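Local coordinates for protein poly(ADP-ribose) glycohydrolase (Thermomonospora curvata, PDB 3SIG) that hydrolyses the ribose-ribose glycosidic bonds of poly(ADP-ribose), releasing ADP-ribose, and is captured here with ADP-ribose bound in its macrodomain-type pocket, at residues A[24-29]-A[165-170]; A[147-152]-A[171-176]; A[211-216]-A[249-254]. All coordinates share one frame; numbering follows the deposited sequence.

Contact 1: residues A[24-29]-A[165-170]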
loop_
_atom_site.group_PDB
_atom_site.type_symbol
_atom_site.label_atom_id
_atom_site.label_comp_id
_atom_site.label_asym_id
_atom_site.label_seq_id
_atom_site.Cartn_x
_atom_site.Cartn_y
_atom_site.Cartn_z
ATOM N N SER A 24 26.445 -1.576 -9.341
ATOM C CA SER A 24 27.673 -0.908 -9.790
ATOM C C SER A 24 28.790 -1.125 -8.808
ATOM O O SER A 24 29.959 -0.956 -9.166
ATOM C CB SER A 24 27.457 0.600 -9.891
ATOM O OG SER A 24 27.262 1.147 -8.595
ATOM N N GLY A 25 28.462 -1.492 -7.586
ATOM C CA GLY A 25 29.422 -1.558 -6.503
ATOM C C GLY A 25 29.305 -0.401 -5.538
ATOM O O GLY A 25 29.882 -0.462 -4.456
ATOM N N ARG A 26 28.551 0.633 -5.895
ATOM C CA ARG A 26 28.283 1.746 -4.991
ATOM C C ARG A 26 27.662 1.210 -3.700
ATOM O O ARG A 26 26.725 0.433 -3.738
ATOM C CB ARG A 26 27.314 2.732 -5.673
ATOM C CG ARG A 26 26.810 3.880 -4.809
ATOM C CD ARG A 26 25.808 4.784 -5.541
ATOM N NE ARG A 26 25.701 6.087 -4.872
ATOM C CZ ARG A 26 24.613 6.572 -4.265
ATOM N NH1 ARG A 26 23.473 5.889 -4.237
ATOM N NH2 ARG A 26 24.657 7.768 -3.689
ATOM N N VAL A 27 28.165 1.671 -2.557
ATOM C CA VAL A 27 27.583 1.338 -1.269
ATOM C C VAL A 27 26.657 2.487 -0.854
ATOM O O VAL A 27 27.084 3.630 -0.669
ATOM C CB VAL A 27 28.661 1.032 -0.199
ATOM C CG1 VAL A 27 27.988 0.684 1.084
ATOM C CG2 VAL A 27 29.544 -0.127 -0.672
ATOM N N VAL A 28 25.391 2.167 -0.754
ATOM C CA VAL A 28 24.346 3.139 -0.535
ATOM C C VAL A 28 23.909 3.140 0.935
ATOM O O VAL A 28 23.458 2.124 1.452
ATOM C CB VAL A 28 23.104 2.805 -1.423
ATOM C CG1 VAL A 28 22.007 3.828 -1.175
ATOM C CG2 VAL A 28 23.503 2.768 -2.882
ATOM N N PRO A 29 24.017 4.296 1.621
ATOM C CA PRO A 29 23.575 4.385 3.015
ATOM C C PRO A 29 22.066 4.593 3.130
ATOM O O PRO A 29 21.549 5.407 2.385
ATOM C CB PRO A 29 24.332 5.624 3.518
ATOM C CG PRO A 29 24.470 6.479 2.327
ATOM C CD PRO A 29 24.583 5.566 1.135
ATOM N N GLU A 165 20.630 1.835 -7.782
ATOM C CA GLU A 165 21.767 2.759 -7.669
ATOM C C GLU A 165 21.388 3.984 -6.853
ATOM O O GLU A 165 22.170 4.495 -6.058
ATOM C CB GLU A 165 22.230 3.210 -9.050
ATOM C CG GLU A 165 22.789 2.088 -9.905
ATOM C CD GLU A 165 24.041 1.452 -9.311
ATOM O OE1 GLU A 165 24.809 2.174 -8.647
ATOM O OE2 GLU A 165 24.239 0.227 -9.488
ATOM N N GLU A 166 20.130 4.401 -6.994
ATOM C CA GLU A 166 19.624 5.562 -6.291
ATOM C C GLU A 166 18.251 5.232 -5.714
ATOM O O GLU A 166 17.298 5.104 -6.453
ATOM C CB GLU A 166 19.499 6.738 -7.269
ATOM C CG GLU A 166 18.879 7.999 -6.677
ATOM C CD GLU A 166 19.792 8.693 -5.690
ATOM O OE1 GLU A 166 20.891 9.128 -6.100
ATOM O OE2 GLU A 166 19.413 8.796 -4.503
ATOM N N PRO A 167 18.182 5.087 -4.416
ATOM C CA PRO A 167 16.888 4.857 -3.757
ATOM C C PRO A 167 15.991 6.088 -3.842
ATOM O O PRO A 167 16.445 7.192 -4.037
ATOM C CB PRO A 167 17.278 4.570 -2.314
ATOM C CG PRO A 167 18.670 5.166 -2.171
ATOM C CD PRO A 167 19.305 5.114 -3.465
ATOM N N TYR A 168 14.704 5.879 -3.697
ATOM C CA TYR A 168 13.748 6.975 -3.668
ATOM C C TYR A 168 12.860 6.778 -2.473
ATOM O O TYR A 168 12.787 5.690 -1.956
ATOM C CB TYR A 168 12.967 7.083 -4.997
ATOM C CG TYR A 168 12.137 5.889 -5.372
ATOM C CD1 TYR A 168 12.706 4.757 -5.895
ATOM C CD2 TYR A 168 10.763 5.882 -5.159
ATOM C CE1 TYR A 168 11.967 3.661 -6.224
ATOM C CE2 TYR A 168 10.015 4.803 -5.497
ATOM C CZ TYR A 168 10.594 3.675 -6.015
ATOM O OH TYR A 168 9.810 2.571 -6.362
ATOM N N ARG A 169 12.180 7.806 -2.023
ATOM C CA ARG A 169 11.303 7.732 -0.881
ATOM C C ARG A 169 9.851 7.971 -1.225
ATOM O O ARG A 169 9.539 8.856 -2.012
ATOM C CB ARG A 169 11.727 8.728 0.185
ATOM C CG ARG A 169 13.070 8.370 0.838
ATOM C CD ARG A 169 13.379 9.210 2.095
ATOM N NE ARG A 169 13.731 10.553 1.684
ATOM C CZ ARG A 169 14.023 11.536 2.534
ATOM N NH1 ARG A 169 13.987 11.320 3.840
ATOM N NH2 ARG A 169 14.345 12.743 2.076
ATOM N N VAL A 170 8.973 7.169 -0.633
ATOM C CA VAL A 170 7.521 7.343 -0.741
ATOM C C VAL A 170 6.905 7.209 0.611
ATOM O O VAL A 170 7.484 6.569 1.509
ATOM C CB VAL A 170 6.900 6.281 -1.668
ATOM C CG1 VAL A 170 7.621 6.250 -3.026
ATOM C CG2 VAL A 170 6.968 4.893 -1.068
#
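The carboxylate of Glu165 takes hold of Ser24 with both of its oxygens. OE2 accepts from the backbone N of Ser24 at 2.9 Å through its syn lone pair. OE1 accepts from Ser24 OG at 2.7 Å, and the hydroxyl lies 23° out of the carboxylate plane. A bend at chi2 (-63°) swings CD toward Ser24, and the carboxylate then meets its N-H and hydroxyl with one oxygen each. Ser24 OG sits between its own backbone N and carbonyl carbon (chi1 67°). There it also accepts from Arg26 N at 3.0 Å, which makes an ST turn. One hydroxyl thus ties the turn to the glutamate.

Arg26 runs extended from CG to NE and crosses the Glu165 side chain obliquely. Its NH1 is 2.6 Å from Glu165 O, which lies at the edge of the guanidinium, but the bond is bent and weak. The carboxylate of Glu166 is beyond salt-bridge range and may add a weak attraction of charge; no N-H points at it.

The apolar part is small. Val28 CG1 meets Pro167 CG at 3.7 Å, the two side chains sliding past each other in opposite directions.

The contact lies at the protein surface. It joins the small two-stranded sheet of 19-21 and 27-29 to the corner at 165-166 that leads into the strand running through 170. Tyr20 of strand 19-21 touches both Val28 and Pro167.

Contact 2: residues A[147-152]-A[171-176]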
loop_
_atom_site.group_PDB
_atom_site.type_symbol
_atom_site.label_atom_id
_atom_site.label_comp_id
_atom_site.label_asym_id
_atom_site.label_seq_id
_atom_site.Cartn_x
_atom_site.Cartn_y
_atom_site.Cartn_z
ATOM N N LEU A 147 -5.233 2.540 10.419
ATOM C CA LEU A 147 -4.310 2.782 9.325
ATOM C C LEU A 147 -2.954 3.133 9.897
ATOM O O LEU A 147 -2.837 3.886 10.853
ATOM C CB LEU A 147 -4.859 3.938 8.428
ATOM C CG LEU A 147 -4.031 4.372 7.225
ATOM C CD1 LEU A 147 -4.997 4.886 6.137
ATOM C CD2 LEU A 147 -3.126 5.455 7.637
ATOM N N ILE A 148 -1.909 2.593 9.294
ATOM C CA ILE A 148 -0.555 3.026 9.614
ATOM C C ILE A 148 -0.050 3.913 8.495
ATOM O O ILE A 148 -0.077 3.539 7.305
ATOM C CB ILE A 148 0.397 1.841 9.803
ATOM C CG1 ILE A 148 -0.035 0.927 10.965
ATOM C CG2 ILE A 148 1.808 2.323 10.057
ATOM C CD1 ILE A 148 0.657 -0.418 11.007
ATOM N N TYR A 149 0.429 5.084 8.892
ATOM C CA TYR A 149 1.019 6.037 7.979
ATOM C C TYR A 149 2.533 5.990 8.175
ATOM O O TYR A 149 3.036 6.219 9.290
ATOM C CB TYR A 149 0.495 7.460 8.236
ATOM C CG TYR A 149 1.194 8.499 7.368
ATOM C CD1 TYR A 149 0.964 8.564 6.007
ATOM C CD2 TYR A 149 2.091 9.339 7.933
ATOM C CE1 TYR A 149 1.620 9.504 5.209
ATOM C CE2 TYR A 149 2.762 10.277 7.158
ATOM C CZ TYR A 149 2.517 10.323 5.797
ATOM O OH TYR A 149 3.199 11.256 5.021
ATOM N N SER A 150 3.238 5.728 7.085
ATOM C CA SER A 150 4.713 5.583 7.087
ATOM C C SER A 150 5.335 6.597 6.131
ATOM O O SER A 150 5.324 6.403 4.932
ATOM C CB SER A 150 5.096 4.166 6.649
ATOM O OG SER A 150 4.450 3.169 7.425
ATOM N N PRO A 151 5.885 7.690 6.665
ATOM C CA PRO A 151 6.411 8.763 5.799
ATOM C C PRO A 151 7.818 8.479 5.325
ATOM O O PRO A 151 8.637 7.929 6.075
ATOM C CB PRO A 151 6.435 9.986 6.714
ATOM C CG PRO A 151 6.681 9.413 8.090
ATOM C CD PRO A 151 5.941 8.052 8.089
ATOM N N GLY A 152 8.144 8.848 4.097
ATOM C CA GLY A 152 9.534 8.857 3.685
ATOM C C GLY A 152 10.238 7.516 3.738
ATOM O O GLY A 152 11.426 7.438 4.009
ATOM N N ALA A 171 5.695 7.708 0.774
ATOM C CA ALA A 171 4.899 7.407 1.960
ATOM C C ALA A 171 4.045 6.192 1.665
ATOM O O ALA A 171 3.535 6.007 0.544
ATOM C CB ALA A 171 4.030 8.572 2.337
ATOM N N PHE A 172 3.845 5.370 2.685
ATOM C CA PHE A 172 2.900 4.257 2.601
ATOM C C PHE A 172 1.710 4.472 3.504
ATOM O O PHE A 172 1.834 5.040 4.614
ATOM C CB PHE A 172 3.558 2.912 2.903
ATOM C CG PHE A 172 4.485 2.426 1.812
ATOM C CD1 PHE A 172 3.989 1.893 0.637
ATOM C CD2 PHE A 172 5.860 2.554 1.936
ATOM C CE1 PHE A 172 4.844 1.468 -0.372
ATOM C CE2 PHE A 172 6.730 2.100 0.933
ATOM C CZ PHE A 172 6.210 1.566 -0.216
ATOM N N LEU A 173 0.571 3.980 3.024
ATOM C CA LEU A 173 -0.678 3.935 3.767
ATOM C C LEU A 173 -1.030 2.474 3.888
ATOM O O LEU A 173 -1.280 1.827 2.865
ATOM C CB LEU A 173 -1.768 4.673 2.988
ATOM C CG LEU A 173 -1.399 6.090 2.517
ATOM C CD1 LEU A 173 -2.211 6.588 1.366
ATOM C CD2 LEU A 173 -1.527 7.014 3.658
ATOM N N THR A 174 -1.064 1.972 5.131
ATOM C CA THR A 174 -1.272 0.554 5.393
ATOM C C THR A 174 -2.642 0.362 6.000
ATOM O O THR A 174 -2.890 0.774 7.136
ATOM C CB THR A 174 -0.126 0.027 6.300
ATOM O OG1 THR A 174 1.057 -0.028 5.506
ATOM C CG2 THR A 174 -0.338 -1.343 6.874
ATOM N N SER A 175 -3.529 -0.231 5.206
ATOM C CA SER A 175 -4.911 -0.443 5.583
ATOM C C SER A 175 -5.345 -1.752 4.950
ATOM O O SER A 175 -5.233 -1.903 3.740
ATOM C CB SER A 175 -5.763 0.695 5.002
ATOM O OG SER A 175 -7.166 0.444 5.092
ATOM N N PRO A 176 -5.842 -2.720 5.751
ATOM C CA PRO A 176 -6.269 -3.987 5.146
ATOM C C PRO A 176 -7.677 -3.892 4.608
ATOM O O PRO A 176 -8.595 -3.418 5.274
ATOM C CB PRO A 176 -6.246 -4.949 6.340
ATOM C CG PRO A 176 -6.605 -4.069 7.498
ATOM C CD PRO A 176 -6.011 -2.718 7.208
HETATM O O HOH W 1 2.254 2.308 6.050
#
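Ile148 and Thr174 form a hydrogen-bonded antiparallel pair, and so do Ser150 and Phe172. Ile148 N donates to Thr174 O at 3.0 Å, and Thr174 N returns a bond to Ile148 O. Ser150 N and Phe172 O are 2.9 Å apart in a nearly straight bond (168°). Phe172 N donates back to Ser150 O. Ala171 CA adds a CA-H...O contact to the same Ser150 O.

The polar side chains are linked by a water. It donates to Ile148 O and is hydrogen-bonded to Ser150 OG and Thr174 OG1, each at 2.7 Å. Both hydroxyls stand anti to their carbonyl carbons (chi1 -54° in Ser150). Each has a further partner: Ser124 OG for Ser150, and Asn93 ND2 for Thr174.

The apolar contacts lie on the face of Tyr149 and Leu173. With CG anti to the backbone N (chi1 175°), the ring of Tyr149 leans toward strand 171-175. Leu173 CD2 meets its edge at CD1, 3.8 Å away and in the ring plane. Further along the ring, CE1 lies 3.9 Å from Ala171 CB. On the other face the beta carbons of the pair, Ile148 CB and Thr174 CB, are 4.0 Å apart.

The two strands are the arms of a beta hairpin in the mixed sheet of the macrodomain-type fold. Strand 42-44 continues the sheet beside 147-157, and strand 90-94 beside 163-175. Helix 189-209 packs against Leu147 and Leu173. Helix 121-125 packs on the opposite face, with Leu125 touching Ile148, Ser150 and Thr174.

Contact 3: residues A[211-216]-A[249-254]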
loop_
_atom_site.group_PDB
_atom_site.type_symbol
_atom_site.label_atom_id
_atom_site.label_comp_id
_atom_site.label_asym_id
_atom_site.label_seq_id
_atom_site.Cartn_x
_atom_site.Cartn_y
_atom_site.Cartn_z
ATOM N N GLY A 211 -0.517 15.845 3.230
ATOM C CA GLY A 211 -0.033 16.690 2.160
ATOM C C GLY A 211 0.302 16.006 0.845
ATOM O O GLY A 211 0.934 16.588 -0.033
ATOM N N HIS A 212 -0.118 14.760 0.686
ATOM C CA HIS A 212 0.158 14.040 -0.558
ATOM C C HIS A 212 -0.862 14.340 -1.629
ATOM O O HIS A 212 -2.053 14.063 -1.474
ATOM C CB HIS A 212 0.218 12.541 -0.256
ATOM C CG HIS A 212 1.325 12.188 0.669
ATOM N ND1 HIS A 212 1.191 11.874 2.008
ATOM C CD2 HIS A 212 2.650 12.126 0.417
ATOM C CE1 HIS A 212 2.389 11.675 2.535
ATOM N NE2 HIS A 212 3.290 11.821 1.585
ATOM N N ARG A 213 -0.396 14.932 -2.705
ATOM C CA ARG A 213 -1.238 15.264 -3.823
ATOM C C ARG A 213 -1.194 14.233 -4.936
ATOM O O ARG A 213 -2.021 14.279 -5.841
ATOM C CB ARG A 213 -0.840 16.611 -4.395
ATOM C CG ARG A 213 -0.827 17.757 -3.382
ATOM C CD ARG A 213 -2.117 18.542 -3.421
ATOM N NE ARG A 213 -2.298 19.227 -4.700
ATOM C CZ ARG A 213 -3.405 19.170 -5.440
ATOM N NH1 ARG A 213 -4.449 18.458 -5.035
ATOM N NH2 ARG A 213 -3.472 19.831 -6.590
ATOM N N ARG A 214 -0.267 13.285 -4.867
ATOM C CA ARG A 214 -0.163 12.225 -5.873
ATOM C C ARG A 214 -0.179 10.855 -5.175
ATOM O O ARG A 214 0.540 10.642 -4.189
ATOM C CB ARG A 214 1.112 12.420 -6.712
ATOM C CG ARG A 214 1.102 13.768 -7.401
ATOM C CD ARG A 214 2.236 13.953 -8.402
ATOM N NE ARG A 214 3.534 13.885 -7.730
ATOM C CZ ARG A 214 4.656 13.445 -8.286
ATOM N NH1 ARG A 214 4.689 13.089 -9.553
ATOM N NH2 ARG A 214 5.752 13.384 -7.547
ATOM N N LEU A 215 -1.059 9.981 -5.678
ATOM C CA LEU A 215 -1.316 8.680 -5.090
ATOM C C LEU A 215 -1.095 7.559 -6.052
ATOM O O LEU A 215 -1.363 7.659 -7.266
ATOM C CB LEU A 215 -2.751 8.553 -4.644
ATOM C CG LEU A 215 -3.313 9.696 -3.805
ATOM C CD1 LEU A 215 -4.777 9.406 -3.443
ATOM C CD2 LEU A 215 -2.507 10.006 -2.558
ATOM N N VAL A 216 -0.695 6.447 -5.484
ATOM C CA VAL A 216 -0.688 5.185 -6.219
ATOM C C VAL A 216 -1.634 4.232 -5.488
ATOM O O VAL A 216 -1.344 3.810 -4.358
ATOM C CB VAL A 216 0.714 4.560 -6.371
ATOM C CG1 VAL A 216 0.609 3.267 -7.148
ATOM C CG2 VAL A 216 1.690 5.529 -7.083
ATOM N N ARG A 249 -9.360 16.783 -5.426
ATOM C CA ARG A 249 -8.505 17.052 -4.289
ATOM C C ARG A 249 -7.087 16.524 -4.435
ATOM O O ARG A 249 -6.181 16.929 -3.702
ATOM C CB ARG A 249 -9.128 16.498 -3.018
ATOM C CG ARG A 249 -10.394 17.230 -2.666
ATOM C CD ARG A 249 -10.778 17.042 -1.220
ATOM N NE ARG A 249 -12.184 17.383 -1.042
ATOM C CZ ARG A 249 -12.658 18.624 -0.990
ATOM N NH1 ARG A 249 -11.833 19.658 -1.087
ATOM N NH2 ARG A 249 -13.959 18.829 -0.834
ATOM N N PHE A 250 -6.894 15.597 -5.355
ATOM C CA PHE A 250 -5.560 15.111 -5.640
ATOM C C PHE A 250 -5.140 15.638 -7.010
ATOM O O PHE A 250 -5.981 15.918 -7.872
ATOM C CB PHE A 250 -5.487 13.578 -5.576
ATOM C CG PHE A 250 -5.784 13.047 -4.218
ATOM C CD1 PHE A 250 -4.821 13.127 -3.223
ATOM C CD2 PHE A 250 -7.031 12.577 -3.896
ATOM C CE1 PHE A 250 -5.081 12.685 -1.928
ATOM C CE2 PHE A 250 -7.305 12.114 -2.594
ATOM C CZ PHE A 250 -6.350 12.185 -1.609
ATOM N N ALA A 251 -3.841 15.788 -7.203
ATOM C CA ALA A 251 -3.301 16.192 -8.519
ATOM C C ALA A 251 -3.253 15.018 -9.501
ATOM O O ALA A 251 -3.508 15.160 -10.689
ATOM C CB ALA A 251 -1.918 16.808 -8.366
ATOM N N HIS A 252 -2.909 13.831 -9.005
ATOM C CA HIS A 252 -2.642 12.676 -9.855
ATOM C C HIS A 252 -2.892 11.411 -9.046
ATOM O O HIS A 252 -2.390 11.271 -7.924
ATOM C CB HIS A 252 -1.189 12.746 -10.300
ATOM C CG HIS A 252 -0.779 11.764 -11.356
ATOM N ND1 HIS A 252 0.505 11.752 -11.864
ATOM C CD2 HIS A 252 -1.435 10.758 -11.983
ATOM C CE1 HIS A 252 0.624 10.782 -12.753
ATOM N NE2 HIS A 252 -0.544 10.177 -12.862
ATOM N N VAL A 253 -3.746 10.557 -9.579
ATOM C CA VAL A 253 -4.005 9.238 -9.003
ATOM C C VAL A 253 -3.727 8.206 -10.060
ATOM O O VAL A 253 -4.290 8.275 -11.178
ATOM C CB VAL A 253 -5.448 9.102 -8.567
ATOM C CG1 VAL A 253 -5.747 7.690 -8.066
ATOM C CG2 VAL A 253 -5.776 10.141 -7.464
ATOM N N VAL A 254 -2.859 7.260 -9.744
ATOM C CA VAL A 254 -2.604 6.120 -10.633
ATOM C C VAL A 254 -3.168 4.862 -10.003
ATOM O O VAL A 254 -2.881 4.575 -8.833
ATOM C CB VAL A 254 -1.095 5.874 -10.844
ATOM C CG1 VAL A 254 -0.841 4.713 -11.831
ATOM C CG2 VAL A 254 -0.381 7.127 -11.311
HETATM O O HOH W 2 2.829 13.452 -11.637
#
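Arg213 O is gripped by two successive backbone amides. Ala251 N donates to it at 2.7 Å, and His252 N adds a weak bond at 3.3 Å. From there the strands run parallel. Leu215 N donates to His252 O, and Val254 N donates to Leu215 O at 2.9 Å in a nearly straight bond (173°).

Leu215 crosses Phe250 at about a right angle. In the conformer described, one of two modelled for Leu215, CD1 stands 3.5 Å above the centre of the Phe250 ring, a CH-pi contact only 6° off the ring normal. His212 O meets the edge of the same ring, in its plane.

Arg214 CG packs on His252 CB at 3.8 Å. A water joins the two side chains, accepting from Arg214 NH1 at 2.8 Å and hydrogen-bonded to His252 ND1. Arg214 also makes a salt bridge to Asp87 and donates to Leu81 O, while His252 NE2 is hydrogen-bonded to Glu68 OE1.

The strands belong to a beta-alpha-beta unit with helix 229-240. In the sheet they lie between strands 90-94 and 66-70. Helix 189-209 packs on Leu215 and Phe250, and helix 74-84 on the face of Val216, His252 and Val254.

How the contacts relate
Contacts 2 and 3 are buried pairings within the mixed sheet, whereas contact 1 lies at the surface. Contacts 1 and 2 share strand 163-175: contact 1 uses an earlier part and contact 2 a later part. Their centres are about 22 Å apart. Contact 1 joins this strand to a separate small sheet, mainly through a carboxylate and a hydroxyl. Contact 2 is antiparallel and contact 3 parallel, and strand 90-94 lies between them in the sheet. Each has a water bridging side chains, between hydroxyls in contact 2 and between arginine and histidine in contact 3. Helix 189-209 covers one face of both. The side chains of Thr174 and Val216 are about 9 Å and 7 Å from the ADP-ribose.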